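Local coordinates for protein MCG133388, isoform CRA_f (Mus musculus, PDB 4ZPO) that probably acts as a calcium-dependent cell-adhesion protein, with a possible part in setting up and maintaining specific neuronal connections in the brain, at residues 233-238 with 271-276; 249-254 with 290-295. All blocks are in the same frame, centred on the assembly; numbering follows the deposited sequence.

Contact 1 (233-238 with 271-276). With NAG (2-acetamido-2-deoxy-beta-D-glucopyranose), chain B.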
ATOM      1  N   LEU A 233      35.598  14.575 -33.546  1.00 65.67           N
ATOM      2  CA  LEU A 233      34.689  14.964 -32.473  1.00 70.98           C
ATOM      3  C   LEU A 233      34.292  13.745 -31.648  1.00 72.52           C
ATOM      4  O   LEU A 233      34.268  12.624 -32.155  1.00 76.86           O
ATOM      5  CB  LEU A 233      33.437  15.651 -33.031  1.00 72.93           C
ATOM      6  CG  LEU A 233      32.314  14.780 -33.601  1.00 73.05           C
ATOM      7  CD1 LEU A 233      31.075  15.620 -33.856  1.00 78.72           C
ATOM      8  CD2 LEU A 233      32.744  14.076 -34.877  1.00 76.66           C
ATOM      9  N   ARG A 234      33.987  13.964 -30.375  1.00 75.13           N
ATOM     10  CA  ARG A 234      33.499  12.891 -29.519  1.00 76.05           C
ATOM     11  C   ARG A 234      31.993  13.019 -29.341  1.00 73.40           C
ATOM     12  O   ARG A 234      31.505  13.997 -28.778  1.00 71.71           O
ATOM     13  CB  ARG A 234      34.203  12.908 -28.160  1.00 81.65           C
ATOM     14  CG  ARG A 234      33.814  11.747 -27.253  1.00 88.46           C
ATOM     15  CD  ARG A 234      34.507  11.817 -25.895  1.00 98.83           C
ATOM     16  NE  ARG A 234      35.930  11.490 -25.969  1.00104.80           N
ATOM     17  CZ  ARG A 234      36.908  12.389 -25.968  1.00109.57           C
ATOM     18  NH1 ARG A 234      38.172  11.995 -26.037  1.00113.42           N
ATOM     19  NH2 ARG A 234      36.626  13.684 -25.896  1.00109.12           N
ATOM     20  N   LEU A 235      31.261  12.025 -29.832  1.00 77.08           N
ATOM     21  CA  LEU A 235      29.805  12.030 -29.760  1.00 76.41           C
ATOM     22  C   LEU A 235      29.310  11.900 -28.323  1.00 80.70           C
ATOM     23  O   LEU A 235      30.002  11.353 -27.466  1.00 81.00           O
ATOM     24  CB  LEU A 235      29.236  10.902 -30.624  1.00 73.44           C
ATOM     25  CG  LEU A 235      29.408  11.107 -32.130  1.00 70.41           C
ATOM     26  CD1 LEU A 235      29.047   9.838 -32.881  1.00 67.35           C
ATOM     27  CD2 LEU A 235      28.556  12.276 -32.603  1.00 64.85           C
ATOM     28  N   ASN A 236      28.101  12.397 -28.075  1.00 84.73           N
ATOM     29  CA  ASN A 236      27.524  12.392 -26.739  1.00 95.40           C
ATOM     30  C   ASN A 236      26.039  12.068 -26.757  1.00 94.49           C
ATOM     31  O   ASN A 236      25.215  12.944 -27.007  1.00 94.23           O
ATOM     32  CB  ASN A 236      27.742  13.744 -26.068  1.00108.77           C
ATOM     33  CG  ASN A 236      27.283  13.760 -24.634  1.00122.59           C
ATOM     34  OD1 ASN A 236      27.413  12.775 -23.904  1.00120.02           O
ATOM     35  ND2 ASN A 236      26.734  14.891 -24.218  1.00146.10           N
ATOM     36  N   ALA A 237      25.700  10.810 -26.495  1.00 87.88           N
ATOM     37  CA  ALA A 237      24.305  10.400 -26.436  1.00 80.55           C
ATOM     38  C   ALA A 237      23.924  10.023 -25.011  1.00 82.88           C
ATOM     39  O   ALA A 237      24.667   9.322 -24.324  1.00 84.99           O
ATOM     40  CB  ALA A 237      24.050   9.247 -27.381  1.00 82.47           C
ATOM     41  N   THR A 238      22.765  10.501 -24.571  1.00 82.68           N
ATOM     42  CA  THR A 238      22.297  10.240 -23.215  1.00 77.65           C
ATOM     43  C   THR A 238      21.065   9.345 -23.205  1.00 82.38           C
ATOM     44  O   THR A 238      20.242   9.388 -24.122  1.00 85.31           O
ATOM     45  CB  THR A 238      21.959  11.546 -22.473  1.00 70.97           C
ATOM     46  OG1 THR A 238      20.817  12.163 -23.082  1.00 62.56           O
ATOM     47  CG2 THR A 238      23.137  12.504 -22.517  1.00 66.58           C
ATOM     48  N   GLY A 271      32.573   6.956 -28.429  1.00 73.59           N
ATOM     49  CA  GLY A 271      31.909   7.784 -29.419  1.00 72.59           C
ATOM     50  C   GLY A 271      32.875   8.714 -30.127  1.00 74.45           C
ATOM     51  O   GLY A 271      32.464   9.633 -30.836  1.00 71.94           O
ATOM     52  N   ALA A 272      34.167   8.471 -29.931  1.00 78.28           N
ATOM     53  CA  ALA A 272      35.204   9.294 -30.539  1.00 79.88           C
ATOM     54  C   ALA A 272      35.374   8.966 -32.018  1.00 77.43           C
ATOM     55  O   ALA A 272      35.585   7.811 -32.385  1.00 70.55           O
ATOM     56  CB  ALA A 272      36.522   9.114 -29.802  1.00 81.39           C
ATOM     57  N   ILE A 273      35.281   9.987 -32.863  1.00 80.56           N
ATOM     58  CA  ILE A 273      35.451   9.810 -34.300  1.00 75.42           C
ATOM     59  C   ILE A 273      36.816  10.311 -34.756  1.00 73.61           C
ATOM     60  O   ILE A 273      37.149  11.482 -34.581  1.00 75.42           O
ATOM     61  CB  ILE A 273      34.351  10.540 -35.094  1.00 70.89           C
ATOM     62  CG1 ILE A 273      32.982   9.938 -34.774  1.00 70.74           C
ATOM     63  CG2 ILE A 273      34.630  10.461 -36.586  1.00 72.97           C
ATOM     64  CD1 ILE A 273      31.860  10.490 -35.617  1.00 66.29           C
ATOM     65  N   HIS A 274      37.603   9.415 -35.343  1.00 71.79           N
ATOM     66  CA  HIS A 274      38.941   9.758 -35.808  1.00 74.98           C
ATOM     67  C   HIS A 274      39.038   9.720 -37.328  1.00 74.89           C
ATOM     68  O   HIS A 274      38.407   8.889 -37.978  1.00 79.71           O
ATOM     69  CB  HIS A 274      39.978   8.806 -35.208  1.00 78.03           C
ATOM     70  CG  HIS A 274      40.077   8.879 -33.716  1.00 85.09           C
ATOM     71  ND1 HIS A 274      40.969   9.711 -33.070  1.00 89.78           N
ATOM     72  CD2 HIS A 274      39.404   8.222 -32.742  1.00 87.26           C
ATOM     73  CE1 HIS A 274      40.836   9.564 -31.765  1.00 91.16           C
ATOM     74  NE2 HIS A 274      39.894   8.665 -31.539  1.00 90.89           N
ATOM     75  N   VAL A 275      39.832  10.628 -37.887  1.00 72.89           N
ATOM     76  CA  VAL A 275      40.164  10.573 -39.304  1.00 76.74           C
ATOM     77  C   VAL A 275      41.418   9.719 -39.470  1.00 80.95           C
ATOM     78  O   VAL A 275      42.428   9.937 -38.799  1.00 81.47           O
ATOM     79  CB  VAL A 275      40.375  11.980 -39.908  1.00 77.78           C
ATOM     80  CG1 VAL A 275      41.263  12.826 -39.012  1.00 72.78           C
ATOM     81  CG2 VAL A 275      40.951  11.879 -41.313  1.00 82.37           C
ATOM     82  N   LEU A 276      41.342   8.731 -40.355  1.00 83.57           N
ATOM     83  CA  LEU A 276      42.404   7.744 -40.484  1.00 87.03           C
ATOM     84  C   LEU A 276      42.976   7.698 -41.895  1.00 93.30           C
ATOM     85  O   LEU A 276      44.056   7.153 -42.117  1.00100.87           O
ATOM     86  CB  LEU A 276      41.881   6.364 -40.083  1.00 83.45           C
ATOM     87  CG  LEU A 276      41.216   6.299 -38.706  1.00 77.43           C
ATOM     88  CD1 LEU A 276      40.274   5.111 -38.616  1.00 81.89           C
ATOM     89  CD2 LEU A 276      42.267   6.235 -37.604  1.00 75.39           C
TER
HETATM   90  C1  NAG B   1      26.257  15.082 -22.872  1.00103.28           C
HETATM   91  C2  NAG B   1      27.239  16.007 -22.125  1.00117.88           C
HETATM   92  C3  NAG B   1      26.716  16.361 -20.735  1.00123.85           C
HETATM   93  C4  NAG B   1      25.292  16.892 -20.805  1.00123.57           C
HETATM   94  C5  NAG B   1      24.421  15.870 -21.520  1.00120.40           C
HETATM   95  C6  NAG B   1      22.976  16.294 -21.654  1.00124.75           C
HETATM   96  C7  NAG B   1      28.857  14.287 -21.389  1.00129.89           C
HETATM   97  C8  NAG B   1      30.295  13.870 -21.418  1.00130.40           C
HETATM   98  N2  NAG B   1      28.571  15.426 -22.032  1.00125.62           N
HETATM   99  O3  NAG B   1      27.572  17.348 -20.174  1.00126.60           O
HETATM  100  O4  NAG B   1      24.783  17.098 -19.491  1.00123.47           O
HETATM  101  O5  NAG B   1      24.927  15.654 -22.845  1.00112.55           O
HETATM  102  O6  NAG B   1      22.811  17.385 -22.548  1.00131.53           O
HETATM  103  O7  NAG B   1      27.994  13.609 -20.831  1.00129.60           O
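Residues 233-238 and 271-276 run antiparallel, and the tightly packed part of their contact is a small apolar cluster. Leu233 and Ile273 lie side by side and point the same way, with Leu233 CD2 3.8 Å from Ile273 CD1. Leu235 crosses Ile273 obliquely, its CD1 4.0 Å from the same Ile273 CD1. The Ile273 tip thus meets both leucines. All three side chains also touch Ile307 of strand 302-310, in the facing sheet. Two backbone bonds join the segments here. Ile273 N gives a nearly straight bond of 2.9 Å to Leu233 O, in the carbonyl plane. Leu235 N reaches Gly271 O at 2.9 Å, but from above the carbonyl plane. Gly271 has a positive phi of 81°, just before strand 272-275 begins.

The other side is more open at Arg234. It pairs with the buried Ala272, but its own side chain is exposed and starts out extended, CG anti to the backbone N (chi1 -176°). Further along, Asn236 turns away from 271-276. Its ND2 is bonded to C1 of an N-acetylglucosamine at 1.4 Å, and Thr238 CG2 lies beside the sugar. Leu233, Leu235 and Ile273, packed on Ile307 of the second sheet, belong to the core of a cadherin beta sandwich.

Contact 2 (249-254 with 290-295). With CA (calcium ion), chain C.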
ATOM      1  N   ASP A 249      25.485   1.898 -27.518  1.00 84.40           N
ATOM      2  CA  ASP A 249      26.604   1.637 -28.417  1.00 83.80           C
ATOM      3  C   ASP A 249      26.550   2.564 -29.627  1.00 83.41           C
ATOM      4  O   ASP A 249      25.486   2.771 -30.211  1.00 88.07           O
ATOM      5  CB  ASP A 249      26.598   0.177 -28.879  1.00 87.78           C
ATOM      6  CG  ASP A 249      26.860  -0.796 -27.748  1.00 92.96           C
ATOM      7  OD1 ASP A 249      27.778  -0.537 -26.941  1.00 97.83           O
ATOM      8  OD2 ASP A 249      26.145  -1.818 -27.663  1.00 90.65           O
ATOM      9  N   TYR A 250      27.698   3.118 -30.001  1.00 79.12           N
ATOM     10  CA  TYR A 250      27.782   3.990 -31.167  1.00 71.64           C
ATOM     11  C   TYR A 250      28.145   3.199 -32.422  1.00 66.79           C
ATOM     12  O   TYR A 250      28.902   2.230 -32.354  1.00 64.66           O
ATOM     13  CB  TYR A 250      28.807   5.102 -30.939  1.00 69.26           C
ATOM     14  CG  TYR A 250      28.481   6.037 -29.796  1.00 66.65           C
ATOM     15  CD1 TYR A 250      27.622   7.112 -29.977  1.00 64.36           C
ATOM     16  CD2 TYR A 250      29.045   5.853 -28.541  1.00 71.00           C
ATOM     17  CE1 TYR A 250      27.325   7.973 -28.936  1.00 61.82           C
ATOM     18  CE2 TYR A 250      28.754   6.709 -27.493  1.00 69.48           C
ATOM     19  CZ  TYR A 250      27.894   7.767 -27.696  1.00 64.91           C
ATOM     20  OH  TYR A 250      27.602   8.621 -26.658  1.00 68.87           O
ATOM     21  N   SER A 251      27.605   3.622 -33.562  1.00 67.97           N
ATOM     22  CA  SER A 251      27.915   3.000 -34.847  1.00 70.80           C
ATOM     23  C   SER A 251      27.462   3.881 -36.009  1.00 73.47           C
ATOM     24  O   SER A 251      26.601   4.744 -35.841  1.00 73.84           O
ATOM     25  CB  SER A 251      27.257   1.622 -34.958  1.00 67.93           C
ATOM     26  OG  SER A 251      25.853   1.740 -35.106  1.00 68.39           O
ATOM     27  N   PHE A 252      28.044   3.657 -37.183  1.00 71.93           N
ATOM     28  CA  PHE A 252      27.607   4.345 -38.394  1.00 72.35           C
ATOM     29  C   PHE A 252      26.216   3.876 -38.798  1.00 73.10           C
ATOM     30  O   PHE A 252      25.728   2.862 -38.299  1.00 81.48           O
ATOM     31  CB  PHE A 252      28.582   4.103 -39.551  1.00 81.40           C
ATOM     32  CG  PHE A 252      29.954   4.667 -39.325  1.00 85.07           C
ATOM     33  CD1 PHE A 252      30.171   6.034 -39.355  1.00 85.66           C
ATOM     34  CD2 PHE A 252      31.034   3.826 -39.108  1.00 87.54           C
ATOM     35  CE1 PHE A 252      31.437   6.555 -39.155  1.00 86.37           C
ATOM     36  CE2 PHE A 252      32.302   4.340 -38.909  1.00 88.09           C
ATOM     37  CZ  PHE A 252      32.504   5.706 -38.932  1.00 87.21           C
ATOM     38  N   GLY A 253      25.583   4.613 -39.705  1.00 74.58           N
ATOM     39  CA  GLY A 253      24.335   4.169 -40.296  1.00 83.83           C
ATOM     40  C   GLY A 253      24.583   2.895 -41.079  1.00 95.25           C
ATOM     41  O   GLY A 253      25.673   2.698 -41.617  1.00 98.42           O
ATOM     42  N   ASP A 254      23.578   2.028 -41.138  1.00 99.96           N
ATOM     43  CA  ASP A 254      23.730   0.723 -41.777  1.00112.38           C
ATOM     44  C   ASP A 254      24.080   0.823 -43.260  1.00107.22           C
ATOM     45  O   ASP A 254      24.663  -0.102 -43.828  1.00109.97           O
ATOM     46  CB  ASP A 254      22.455  -0.104 -41.602  1.00124.44           C
ATOM     47  CG  ASP A 254      22.331  -0.694 -40.211  1.00128.28           C
ATOM     48  OD1 ASP A 254      23.371  -1.079 -39.635  1.00129.17           O
ATOM     49  OD2 ASP A 254      21.198  -0.771 -39.693  1.00138.26           O
ATOM     50  N   HIS A 290      26.581   9.584 -40.873  1.00 77.21           N
ATOM     51  CA  HIS A 290      25.374   9.243 -40.133  1.00 73.80           C
ATOM     52  C   HIS A 290      25.720   8.442 -38.881  1.00 73.86           C
ATOM     53  O   HIS A 290      26.126   7.282 -38.969  1.00 73.79           O
ATOM     54  CB  HIS A 290      24.410   8.452 -41.023  1.00 80.48           C
ATOM     55  CG  HIS A 290      23.158   8.014 -40.327  1.00 86.27           C
ATOM     56  ND1 HIS A 290      22.379   6.975 -40.788  1.00 92.16           N
ATOM     57  CD2 HIS A 290      22.546   8.478 -39.214  1.00 88.72           C
ATOM     58  CE1 HIS A 290      21.343   6.814 -39.984  1.00 93.75           C
ATOM     59  NE2 HIS A 290      21.420   7.713 -39.020  1.00 88.15           N
ATOM     60  N   ALA A 291      25.558   9.068 -37.718  1.00 72.55           N
ATOM     61  CA  ALA A 291      25.852   8.410 -36.448  1.00 69.81           C
ATOM     62  C   ALA A 291      24.592   7.800 -35.840  1.00 71.61           C
ATOM     63  O   ALA A 291      23.481   8.260 -36.101  1.00 73.58           O
ATOM     64  CB  ALA A 291      26.489   9.390 -35.478  1.00 66.99           C
ATOM     65  N   ARG A 292      24.774   6.766 -35.024  1.00 73.05           N
ATOM     66  CA  ARG A 292      23.648   6.046 -34.439  1.00 71.62           C
ATOM     67  C   ARG A 292      23.973   5.548 -33.033  1.00 65.63           C
ATOM     68  O   ARG A 292      25.017   4.939 -32.807  1.00 64.20           O
ATOM     69  CB  ARG A 292      23.252   4.871 -35.335  1.00 74.89           C
ATOM     70  CG  ARG A 292      21.937   4.206 -34.971  1.00 80.82           C
ATOM     71  CD  ARG A 292      22.139   2.737 -34.632  1.00 88.04           C
ATOM     72  NE  ARG A 292      23.019   2.065 -35.587  1.00 92.97           N
ATOM     73  CZ  ARG A 292      22.610   1.523 -36.729  1.00 90.28           C
ATOM     74  NH1 ARG A 292      21.330   1.570 -37.072  1.00 91.10           N
ATOM     75  NH2 ARG A 292      23.485   0.933 -37.531  1.00 89.42           N
ATOM     76  N   ALA A 293      23.072   5.813 -32.089  1.00 66.21           N
ATOM     77  CA  ALA A 293      23.258   5.379 -30.708  1.00 66.44           C
ATOM     78  C   ALA A 293      22.297   4.249 -30.351  1.00 69.77           C
ATOM     79  O   ALA A 293      21.150   4.493 -29.981  1.00 71.23           O
ATOM     80  CB  ALA A 293      23.076   6.547 -29.755  1.00 67.39           C
ATOM     81  N   ARG A 294      22.778   3.014 -30.460  1.00 70.49           N
ATOM     82  CA  ARG A 294      21.958   1.836 -30.201  1.00 76.90           C
ATOM     83  C   ARG A 294      21.850   1.533 -28.711  1.00 79.58           C
ATOM     84  O   ARG A 294      22.852   1.534 -27.998  1.00 78.23           O
ATOM     85  CB  ARG A 294      22.537   0.623 -30.936  1.00 84.34           C
ATOM     86  CG  ARG A 294      21.764  -0.668 -30.719  1.00 82.54           C
ATOM     87  CD  ARG A 294      20.513  -0.713 -31.577  1.00 89.47           C
ATOM     88  NE  ARG A 294      20.839  -0.791 -32.998  1.00 98.80           N
ATOM     89  CZ  ARG A 294      19.939  -0.922 -33.966  1.00103.96           C
ATOM     90  NH1 ARG A 294      20.328  -0.984 -35.232  1.00103.73           N
ATOM     91  NH2 ARG A 294      18.648  -0.992 -33.669  1.00110.01           N
ATOM     92  N   ASP A 295      20.634   1.264 -28.245  1.00 83.49           N
ATOM     93  CA  ASP A 295      20.407   0.896 -26.850  1.00 87.51           C
ATOM     94  C   ASP A 295      20.804  -0.558 -26.609  1.00 94.69           C
ATOM     95  O   ASP A 295      21.139  -1.280 -27.548  1.00108.42           O
ATOM     96  CB  ASP A 295      18.943   1.109 -26.472  1.00 87.08           C
ATOM     97  CG  ASP A 295      18.762   1.441 -25.011  1.00 88.32           C
ATOM     98  OD1 ASP A 295      19.743   1.325 -24.249  1.00 93.47           O
ATOM     99  OD2 ASP A 295      17.635   1.813 -24.625  1.00 91.07           O
TER
HETATM  100 CA    CA C 401      16.768   3.502 -23.180  1.00 75.49          CA
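Strand 248-252 borders one sheet of a cadherin beta sandwich, and here it pairs antiparallel with strand 286-295. Backbone bonds form the first group. Asp249 and Arg294 make a hydrogen-bonded pair, with Asp249 N to Arg294 O and Arg294 N to Asp249 O both 2.7 Å. Ser251 N bonds to Arg292 O at 3.0 Å, while the return bond from Arg292 N to Ser251 O is weak. Gly253 N continues the ladder to His290 O, coming from above the carbonyl plane.

Polar side chains form the second group, centred on Arg292. Its chain leaves with CG anti to the backbone N, then bends at chi2 and chi3, which brings the edge of the guanidinium to Ser251 and Asp254. NE gives an almost straight bond (173°) of 2.9 Å to Ser251 OG, in the guanidinium plane. NH2 makes a salt bridge of 2.9 Å with Asp254 OD1, the carboxylate tilted 51° from the guanidinium. An alanine in place of Arg292 would lose both links and would probably leave Asp254 less firmly held against the strand. Arg294, on the same face, has its salt bridge with Glu302 instead.

Metal binding is the third kind: Asp295 OD2 binds a calcium ion at 2.4 Å.

In the fold
Both contacts belong to the third extracellular cadherin domain, but to opposite sheets of its sandwich. Contact 1 joins two inner strands of one sheet. Contact 2 joins an outermost strand of the other to its inner neighbour. Contact 1 is the more buried and mainly apolar. Contact 2 is partly buried and rich in charge, and its far end reaches the calcium site shared with Asp239, Asp241 and Asn245. The sheets meet where Leu235 CD1 packs on Ala291 CB at 3.7 Å and Ala237 on Ala293. Tyr250 adds a polar tie: its OH lies 2.9 Å from Ala237 N, a probable hydrogen bond. Its ring also packs on Gly271.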